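Local atomic coordinates of glycerate 2-kinase (Pyrococcus horikoshii, PDB entry 1X3L), a protein that phosphorylates D-glycerate to 2-phosphoglycerate, with ATP as phosphate donor and magnesium as the preferred metal. Residues Cys61-Asp69 / Gly85-Val93; Leu192-Asp200 / Thr421-Val429. All blocks are in the same frame, centred on the assembly; numbering follows the deposited sequence.

Contact 1 (Cys61-Asp69 / Gly85-Val93)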
loop_
_atom_site.group_PDB
_atom_site.type_symbol
_atom_site.label_atom_id
_atom_site.label_comp_id
_atom_site.label_asym_id
_atom_site.label_seq_id
_atom_site.Cartn_x
_atom_site.Cartn_y
_atom_site.Cartn_z
ATOM N N CYS A 61 -5.863 8.985 10.817
ATOM C CA CYS A 61 -5.464 9.894 11.888
ATOM C C CYS A 61 -4.029 10.378 11.760
ATOM O O CYS A 61 -3.748 11.557 11.974
ATOM C CB CYS A 61 -5.661 9.235 13.254
ATOM S SG CYS A 61 -7.397 8.998 13.690
ATOM N N GLU A 62 -3.114 9.478 11.417
ATOM C CA GLU A 62 -1.725 9.889 11.267
ATOM C C GLU A 62 -1.573 10.887 10.118
ATOM O O GLU A 62 -0.881 11.894 10.253
ATOM C CB GLU A 62 -0.823 8.669 11.056
ATOM C CG GLU A 62 -0.459 7.968 12.358
ATOM C CD GLU A 62 0.394 8.847 13.270
ATOM O OE1 GLU A 62 1.608 9.009 12.997
ATOM O OE2 GLU A 62 -0.152 9.388 14.258
ATOM N N MET A 63 -2.231 10.626 8.993
ATOM C CA MET A 63 -2.143 11.541 7.859
ATOM C C MET A 63 -2.784 12.883 8.211
ATOM O O MET A 63 -2.236 13.940 7.904
ATOM C CB MET A 63 -2.813 10.922 6.630
ATOM C CG MET A 63 -2.010 9.757 6.042
ATOM S SD MET A 63 -2.854 8.849 4.739
ATOM C CE MET A 63 -2.550 9.934 3.316
ATOM N N ALA A 64 -3.935 12.829 8.874
ATOM C CA ALA A 64 -4.650 14.036 9.287
ATOM C C ALA A 64 -3.808 14.878 10.241
ATOM O O ALA A 64 -3.800 16.104 10.161
ATOM C CB ALA A 64 -5.970 13.658 9.960
ATOM N N ARG A 65 -3.105 14.211 11.151
ATOM C CA ARG A 65 -2.262 14.897 12.122
ATOM C C ARG A 65 -1.179 15.718 11.419
ATOM O O ARG A 65 -0.853 16.829 11.848
ATOM C CB ARG A 65 -1.634 13.870 13.072
ATOM C CG ARG A 65 -0.863 14.464 14.239
ATOM C CD ARG A 65 -0.575 13.401 15.299
ATOM N NE ARG A 65 0.285 12.322 14.809
ATOM C CZ ARG A 65 1.609 12.401 14.697
ATOM N NH1 ARG A 65 2.247 13.514 15.042
ATOM N NH2 ARG A 65 2.299 11.366 14.232
ATOM N N ALA A 66 -0.631 15.178 10.334
ATOM C CA ALA A 66 0.405 15.877 9.578
ATOM C C ALA A 66 -0.150 17.168 8.974
ATOM O O ALA A 66 0.501 18.216 9.008
ATOM C CB ALA A 66 0.954 14.970 8.474
ATOM N N ILE A 67 -1.351 17.092 8.415
ATOM C CA ILE A 67 -1.966 18.269 7.816
ATOM C C ILE A 67 -2.219 19.357 8.863
ATOM O O ILE A 67 -1.959 20.536 8.613
ATOM C CB ILE A 67 -3.292 17.906 7.116
ATOM C CG1 ILE A 67 -3.012 16.989 5.922
ATOM C CG2 ILE A 67 -4.004 19.163 6.652
ATOM C CD1 ILE A 67 -2.158 17.626 4.845
ATOM N N GLU A 68 -2.721 18.963 10.032
ATOM C CA GLU A 68 -2.990 19.926 11.102
ATOM C C GLU A 68 -1.710 20.572 11.628
ATOM O O GLU A 68 -1.746 21.688 12.141
ATOM C CB GLU A 68 -3.709 19.264 12.283
ATOM C CG GLU A 68 -5.107 18.760 12.000
ATOM C CD GLU A 68 -5.853 18.409 13.277
ATOM O OE1 GLU A 68 -5.292 17.682 14.124
ATOM O OE2 GLU A 68 -7.004 18.860 13.434
ATOM N N ASP A 69 -0.583 19.875 11.510
ATOM C CA ASP A 69 0.676 20.425 12.001
ATOM C C ASP A 69 1.276 21.475 11.074
ATOM O O ASP A 69 2.181 22.210 11.473
ATOM C CB ASP A 69 1.708 19.315 12.242
ATOM C CG ASP A 69 1.316 18.391 13.384
ATOM O OD1 ASP A 69 0.624 18.853 14.316
ATOM O OD2 ASP A 69 1.713 17.206 13.358
ATOM N N GLY A 85 -7.887 4.771 16.941
ATOM C CA GLY A 85 -8.235 6.082 17.470
ATOM C C GLY A 85 -7.314 7.272 17.267
ATOM O O GLY A 85 -7.263 7.839 16.181
ATOM N N LYS A 86 -6.600 7.667 18.316
ATOM C CA LYS A 86 -5.697 8.818 18.248
ATOM C C LYS A 86 -6.444 10.120 17.950
ATOM O O LYS A 86 -6.815 10.395 16.810
ATOM C CB LYS A 86 -4.622 8.595 17.179
ATOM C CG LYS A 86 -3.612 7.509 17.540
ATOM C CD LYS A 86 -2.658 7.200 16.389
ATOM C CE LYS A 86 -3.388 6.561 15.211
ATOM N NZ LYS A 86 -2.458 6.176 14.110
ATOM N N GLU A 87 -6.658 10.915 18.995
ATOM C CA GLU A 87 -7.370 12.187 18.900
ATOM C C GLU A 87 -6.690 13.254 18.047
ATOM O O GLU A 87 -5.466 13.268 17.904
ATOM C CB GLU A 87 -7.605 12.740 20.309
ATOM C CG GLU A 87 -6.330 12.853 21.137
ATOM C CD GLU A 87 -6.582 13.340 22.552
ATOM O OE1 GLU A 87 -7.011 14.504 22.717
ATOM O OE2 GLU A 87 -6.348 12.560 23.501
ATOM N N LEU A 88 -7.503 14.152 17.492
ATOM C CA LEU A 88 -7.017 15.244 16.654
ATOM C C LEU A 88 -7.491 16.593 17.198
ATOM O O LEU A 88 -8.436 16.660 17.982
ATOM C CB LEU A 88 -7.499 15.059 15.212
ATOM C CG LEU A 88 -6.906 13.850 14.475
ATOM C CD1 LEU A 88 -7.596 13.664 13.134
ATOM C CD2 LEU A 88 -5.407 14.055 14.283
ATOM N N LYS A 89 -6.833 17.664 16.769
ATOM C CA LYS A 89 -7.165 19.007 17.230
ATOM C C LYS A 89 -8.472 19.578 16.697
ATOM O O LYS A 89 -9.292 20.070 17.472
ATOM C CB LYS A 89 -6.010 19.958 16.911
ATOM C CG LYS A 89 -4.735 19.611 17.666
ATOM C CD LYS A 89 -3.542 20.424 17.192
ATOM C CE LYS A 89 -2.279 19.994 17.926
ATOM N NZ LYS A 89 -1.064 20.689 17.425
ATOM N N ARG A 90 -8.677 19.519 15.386
ATOM C CA ARG A 90 -9.902 20.057 14.809
ATOM C C ARG A 90 -10.610 19.085 13.874
ATOM O O ARG A 90 -11.545 19.459 13.168
ATOM C CB ARG A 90 -9.602 21.355 14.062
ATOM C CG ARG A 90 -8.927 22.408 14.920
ATOM C CD ARG A 90 -9.284 23.789 14.424
ATOM N NE ARG A 90 -10.730 23.976 14.440
ATOM C CZ ARG A 90 -11.353 25.068 14.008
ATOM N NH1 ARG A 90 -10.652 26.082 13.520
ATOM N NH2 ARG A 90 -12.678 25.143 14.064
ATOM N N ILE A 91 -10.164 17.835 13.879
ATOM C CA ILE A 91 -10.758 16.819 13.025
ATOM C C ILE A 91 -11.434 15.746 13.869
ATOM O O ILE A 91 -10.814 15.143 14.747
ATOM C CB ILE A 91 -9.687 16.173 12.122
ATOM C CG1 ILE A 91 -9.033 17.255 11.261
ATOM C CG2 ILE A 91 -10.314 15.099 11.247
ATOM C CD1 ILE A 91 -7.843 16.778 10.467
ATOM N N LYS A 92 -12.715 15.520 13.596
ATOM C CA LYS A 92 -13.493 14.529 14.325
ATOM C C LYS A 92 -13.029 13.139 13.922
ATOM O O LYS A 92 -12.770 12.884 12.744
ATOM C CB LYS A 92 -14.979 14.700 14.005
ATOM C CG LYS A 92 -15.901 13.731 14.725
ATOM C CD LYS A 92 -17.338 13.893 14.236
ATOM C CE LYS A 92 -18.305 13.008 15.010
ATOM N NZ LYS A 92 -18.434 13.429 16.435
ATOM N N VAL A 93 -12.928 12.242 14.897
ATOM C CA VAL A 93 -12.489 10.881 14.625
ATOM C C VAL A 93 -13.593 9.846 14.795
ATOM O O VAL A 93 -14.310 9.837 15.798
ATOM C CB VAL A 93 -11.305 10.484 15.532
ATOM C CG1 VAL A 93 -10.947 9.019 15.307
ATOM C CG2 VAL A 93 -10.104 11.375 15.241
#
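In the Rossmann-like half of this kinase, helix 60-70 is clasped by the loop that leads into edge strand 92-96, and the Glu68 carboxylate ties the two together at the backbone amides of Lys89 and Arg90. OE1 takes the amide of Lys89 on its syn lone pair (N to OE1 3.1 Å), while OE2 receives Arg90 N at 2.7 Å, also on the syn side but 17° out of the carboxylate plane. A carboxylate suits this place because its two oxygens can serve two successive N-H groups of the loop; the chain, extended beyond CG (chi2 -167°), carries it out to them. Next to the carboxylate runs an apolar seam. Ala64 is small enough for its CB to receive two methyl groups, Leu88 CD1 at 3.6 Å and Ile91 CD1 at 3.7 Å, and the same Ile91 methyl also lies against Glu68 CG. Helix 60-70 is the connection of a beta-alpha-beta crossover between the parallel strands 51-56 and 75-81, and Ile91 extends the packing to Val53 on the first of these strands. Toward the start of the helix, Val93 CG1 rests 3.9 Å from Cys61 SG. On the outer flank Arg65 grips Glu62 side-on through NE and NH2, its NH2 2.7 Å from OE1, and Lys86 NZ joins through a long salt bridge, 4.0 Å from Glu62 OE2.

Contact 2 (Leu192-Asp200 / Thr421-Val429)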
loop_
_atom_site.group_PDB
_atom_site.type_symbol
_atom_site.label_atom_id
_atom_site.label_comp_id
_atom_site.label_asym_id
_atom_site.label_seq_id
_atom_site.Cartn_x
_atom_site.Cartn_y
_atom_site.Cartn_z
ATOM N N LEU A 192 -4.273 12.836 -1.203
ATOM C CA LEU A 192 -2.999 12.222 -0.852
ATOM C C LEU A 192 -3.277 10.739 -0.617
ATOM O O LEU A 192 -4.081 10.368 0.242
ATOM C CB LEU A 192 -2.416 12.880 0.404
ATOM C CG LEU A 192 -2.293 14.413 0.342
ATOM C CD1 LEU A 192 -1.565 14.917 1.586
ATOM C CD2 LEU A 192 -1.538 14.831 -0.926
ATOM N N ILE A 193 -2.608 9.894 -1.389
ATOM C CA ILE A 193 -2.830 8.456 -1.301
ATOM C C ILE A 193 -1.585 7.637 -0.952
ATOM O O ILE A 193 -0.475 7.957 -1.372
ATOM C CB ILE A 193 -3.388 7.932 -2.643
ATOM C CG1 ILE A 193 -4.587 8.784 -3.065
ATOM C CG2 ILE A 193 -3.794 6.468 -2.516
ATOM C CD1 ILE A 193 -5.053 8.541 -4.494
ATOM N N ILE A 194 -1.792 6.582 -0.172
ATOM C CA ILE A 194 -0.723 5.668 0.208
ATOM C C ILE A 194 -1.128 4.347 -0.423
ATOM O O ILE A 194 -2.258 3.897 -0.248
ATOM C CB ILE A 194 -0.614 5.500 1.736
ATOM C CG1 ILE A 194 -0.104 6.803 2.358
ATOM C CG2 ILE A 194 0.345 4.337 2.069
ATOM C CD1 ILE A 194 0.021 6.758 3.867
ATOM N N SER A 195 -0.214 3.729 -1.161
ATOM C CA SER A 195 -0.525 2.489 -1.853
ATOM C C SER A 195 0.108 1.212 -1.329
ATOM O O SER A 195 1.328 1.116 -1.227
ATOM C CB SER A 195 -0.157 2.621 -3.327
ATOM O OG SER A 195 -0.380 1.394 -3.989
ATOM N N ASP A 196 -0.735 0.229 -1.021
ATOM C CA ASP A 196 -0.263 -1.071 -0.563
ATOM C C ASP A 196 -0.560 -2.073 -1.676
ATOM O O ASP A 196 -0.645 -3.282 -1.447
ATOM C CB ASP A 196 -0.966 -1.483 0.739
ATOM C CG ASP A 196 -2.474 -1.615 0.584
ATOM O OD1 ASP A 196 -3.002 -1.279 -0.499
ATOM O OD2 ASP A 196 -3.133 -2.048 1.556
ATOM N N VAL A 197 -0.710 -1.551 -2.891
ATOM C CA VAL A 197 -1.000 -2.370 -4.064
ATOM C C VAL A 197 0.190 -2.399 -5.028
ATOM O O VAL A 197 0.658 -1.350 -5.472
ATOM C CB VAL A 197 -2.228 -1.818 -4.837
ATOM C CG1 VAL A 197 -2.496 -2.667 -6.080
ATOM C CG2 VAL A 197 -3.448 -1.798 -3.931
ATOM N N VAL A 198 0.671 -3.596 -5.349
ATOM C CA VAL A 198 1.789 -3.735 -6.273
ATOM C C VAL A 198 1.368 -3.142 -7.617
ATOM O O VAL A 198 0.367 -3.563 -8.198
ATOM C CB VAL A 198 2.179 -5.222 -6.471
ATOM C CG1 VAL A 198 3.258 -5.343 -7.549
ATOM C CG2 VAL A 198 2.693 -5.805 -5.158
ATOM N N GLY A 199 2.125 -2.164 -8.104
ATOM C CA GLY A 199 1.781 -1.539 -9.370
ATOM C C GLY A 199 1.112 -0.191 -9.167
ATOM O O GLY A 199 1.048 0.626 -10.085
ATOM N N ASP A 200 0.592 0.028 -7.963
ATOM C CA ASP A 200 -0.053 1.290 -7.600
ATOM C C ASP A 200 -1.244 1.753 -8.441
ATOM O O ASP A 200 -1.359 2.936 -8.764
ATOM C CB ASP A 200 0.990 2.413 -7.559
ATOM C CG ASP A 200 2.102 2.136 -6.565
ATOM O OD1 ASP A 200 1.821 1.494 -5.531
ATOM O OD2 ASP A 200 3.252 2.568 -6.813
ATOM N N THR A 421 5.449 -1.065 12.296
ATOM C CA THR A 421 5.979 -0.045 11.402
ATOM C C THR A 421 4.990 1.084 11.135
ATOM O O THR A 421 5.379 2.171 10.708
ATOM C CB THR A 421 6.366 -0.658 10.055
ATOM O OG1 THR A 421 5.182 -1.097 9.375
ATOM C CG2 THR A 421 7.297 -1.840 10.268
ATOM N N GLY A 422 3.710 0.821 11.371
ATOM C CA GLY A 422 2.703 1.842 11.145
ATOM C C GLY A 422 2.405 2.126 9.682
ATOM O O GLY A 422 1.823 3.161 9.354
ATOM N N THR A 423 2.797 1.222 8.789
ATOM C CA THR A 423 2.529 1.425 7.369
ATOM C C THR A 423 2.580 0.127 6.569
ATOM O O THR A 423 2.757 -0.958 7.132
ATOM C CB THR A 423 3.526 2.431 6.755
ATOM O OG1 THR A 423 3.165 2.683 5.390
ATOM C CG2 THR A 423 4.953 1.887 6.825
ATOM N N ASN A 424 2.411 0.242 5.255
ATOM C CA ASN A 424 2.447 -0.919 4.380
ATOM C C ASN A 424 2.523 -0.560 2.904
ATOM O O ASN A 424 1.538 -0.126 2.303
ATOM C CB ASN A 424 1.223 -1.814 4.624
ATOM C CG ASN A 424 1.170 -3.007 3.679
ATOM O OD1 ASN A 424 2.190 -3.444 3.147
ATOM N ND2 ASN A 424 -0.027 -3.548 3.478
ATOM N N VAL A 425 3.709 -0.727 2.328
ATOM C CA VAL A 425 3.907 -0.471 0.910
ATOM C C VAL A 425 4.561 -1.714 0.321
ATOM O O VAL A 425 5.334 -1.642 -0.630
ATOM C CB VAL A 425 4.784 0.780 0.654
ATOM C CG1 VAL A 425 4.044 2.026 1.140
ATOM C CG2 VAL A 425 6.121 0.646 1.351
ATOM N N ASN A 426 4.230 -2.854 0.921
ATOM C CA ASN A 426 4.692 -4.193 0.539
ATOM C C ASN A 426 6.194 -4.412 0.804
ATOM O O ASN A 426 6.787 -3.822 1.698
ATOM C CB ASN A 426 4.390 -4.396 -0.946
ATOM C CG ASN A 426 2.904 -4.556 -1.138
ATOM O OD1 ASN A 426 2.225 -5.257 -0.392
ATOM N ND2 ASN A 426 2.390 -3.878 -2.178
ATOM N N SER A 427 6.823 -5.299 0.038
ATOM C CA SER A 427 8.206 -5.673 0.321
ATOM C C SER A 427 9.314 -5.141 -0.567
ATOM O O SER A 427 9.095 -4.784 -1.725
ATOM C CB SER A 427 8.314 -7.197 0.369
ATOM O OG SER A 427 7.452 -7.731 1.357
ATOM N N ILE A 428 10.520 -5.126 -0.004
ATOM C CA ILE A 428 11.700 -4.664 -0.714
ATOM C C ILE A 428 12.897 -5.547 -0.409
ATOM O O ILE A 428 13.086 -5.989 0.732
ATOM C CB ILE A 428 12.080 -3.227 -0.313
ATOM C CG1 ILE A 428 10.917 -2.279 -0.596
ATOM C CG2 ILE A 428 13.344 -2.798 -1.062
ATOM C CD1 ILE A 428 11.122 -0.867 -0.054
ATOM N N VAL A 429 13.693 -5.809 -1.441
ATOM C CA VAL A 429 14.900 -6.593 -1.297
ATOM C C VAL A 429 16.050 -5.660 -1.638
ATOM O O VAL A 429 16.060 -5.041 -2.702
ATOM C CB VAL A 429 14.964 -7.780 -2.281
ATOM C CG1 VAL A 429 16.239 -8.571 -2.033
ATOM C CG2 VAL A 429 13.740 -8.686 -2.114
#
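Asp196 and Val425 bring two loops together at the junction between the halves of the molecule, their CA atoms 4.5 Å apart. Packing is closest around Asp196, whose CB sits 3.2 Å from Asn424 O and 3.6 Å from Asn424 ND2. The Asp196 carboxylate and the Asn424 amide are turned 71° against each other. Asn424 suits its place because OD1 accepts Asn426 N at 3.1 Å, from above the carbonyl plane, closing an Asx turn; with CG anti to the backbone N (chi1 177°) and OD1 held in that turn, ND2 is left on the Asp196 side. Asn426 then reaches back across the interface, ND2 giving a weak hydrogen bond to Asp196 O (3.2 Å) and meeting Val198 CG2. Within the other loop, an ST turn forms: Ser195 OG accepts Val197 N and donates to Asp200 OD1 at 2.7 Å. The Ile194 side is looser, CG2 approaching Val425 CG1 only to 4.5 Å, and beyond Val198 the loop leaves 421-429 in a type II turn from Val197 to Asp200, whose exposed Gly199 takes the positive phi. Asp196 is near Lys58, a substrate-binding residue by similarity, and a bound sulfate, consistent with an active-site cleft. The first loop follows strand 188-194, beside strand 260-266; the second enters strand 427-435, where Val425 touches Ser271 of helix 268-281 and its backbone N bonds to Thr367.

From the N terminus, the chain meets contact 1 first: 61-69 and 85-93 are only 16 residues apart, so the contact closes a short local loop enclosing strand 75-81. That loop is complete before contact 2 opens at Leu192. Contact 2 waits some 220 residues for its partner at 421-429, so the two are in series, neither nested nor crossed. Contact 1 ties helix 60-70 to the loop entering edge strand 92-96 of the parallel sheet; contact 2 joins that sheet to the mixed sheet of the other half. Their centres are 21 Å apart, yet they touch through Met63 of the helix, whose SD lies 3.7 Å from Ile194 CD1.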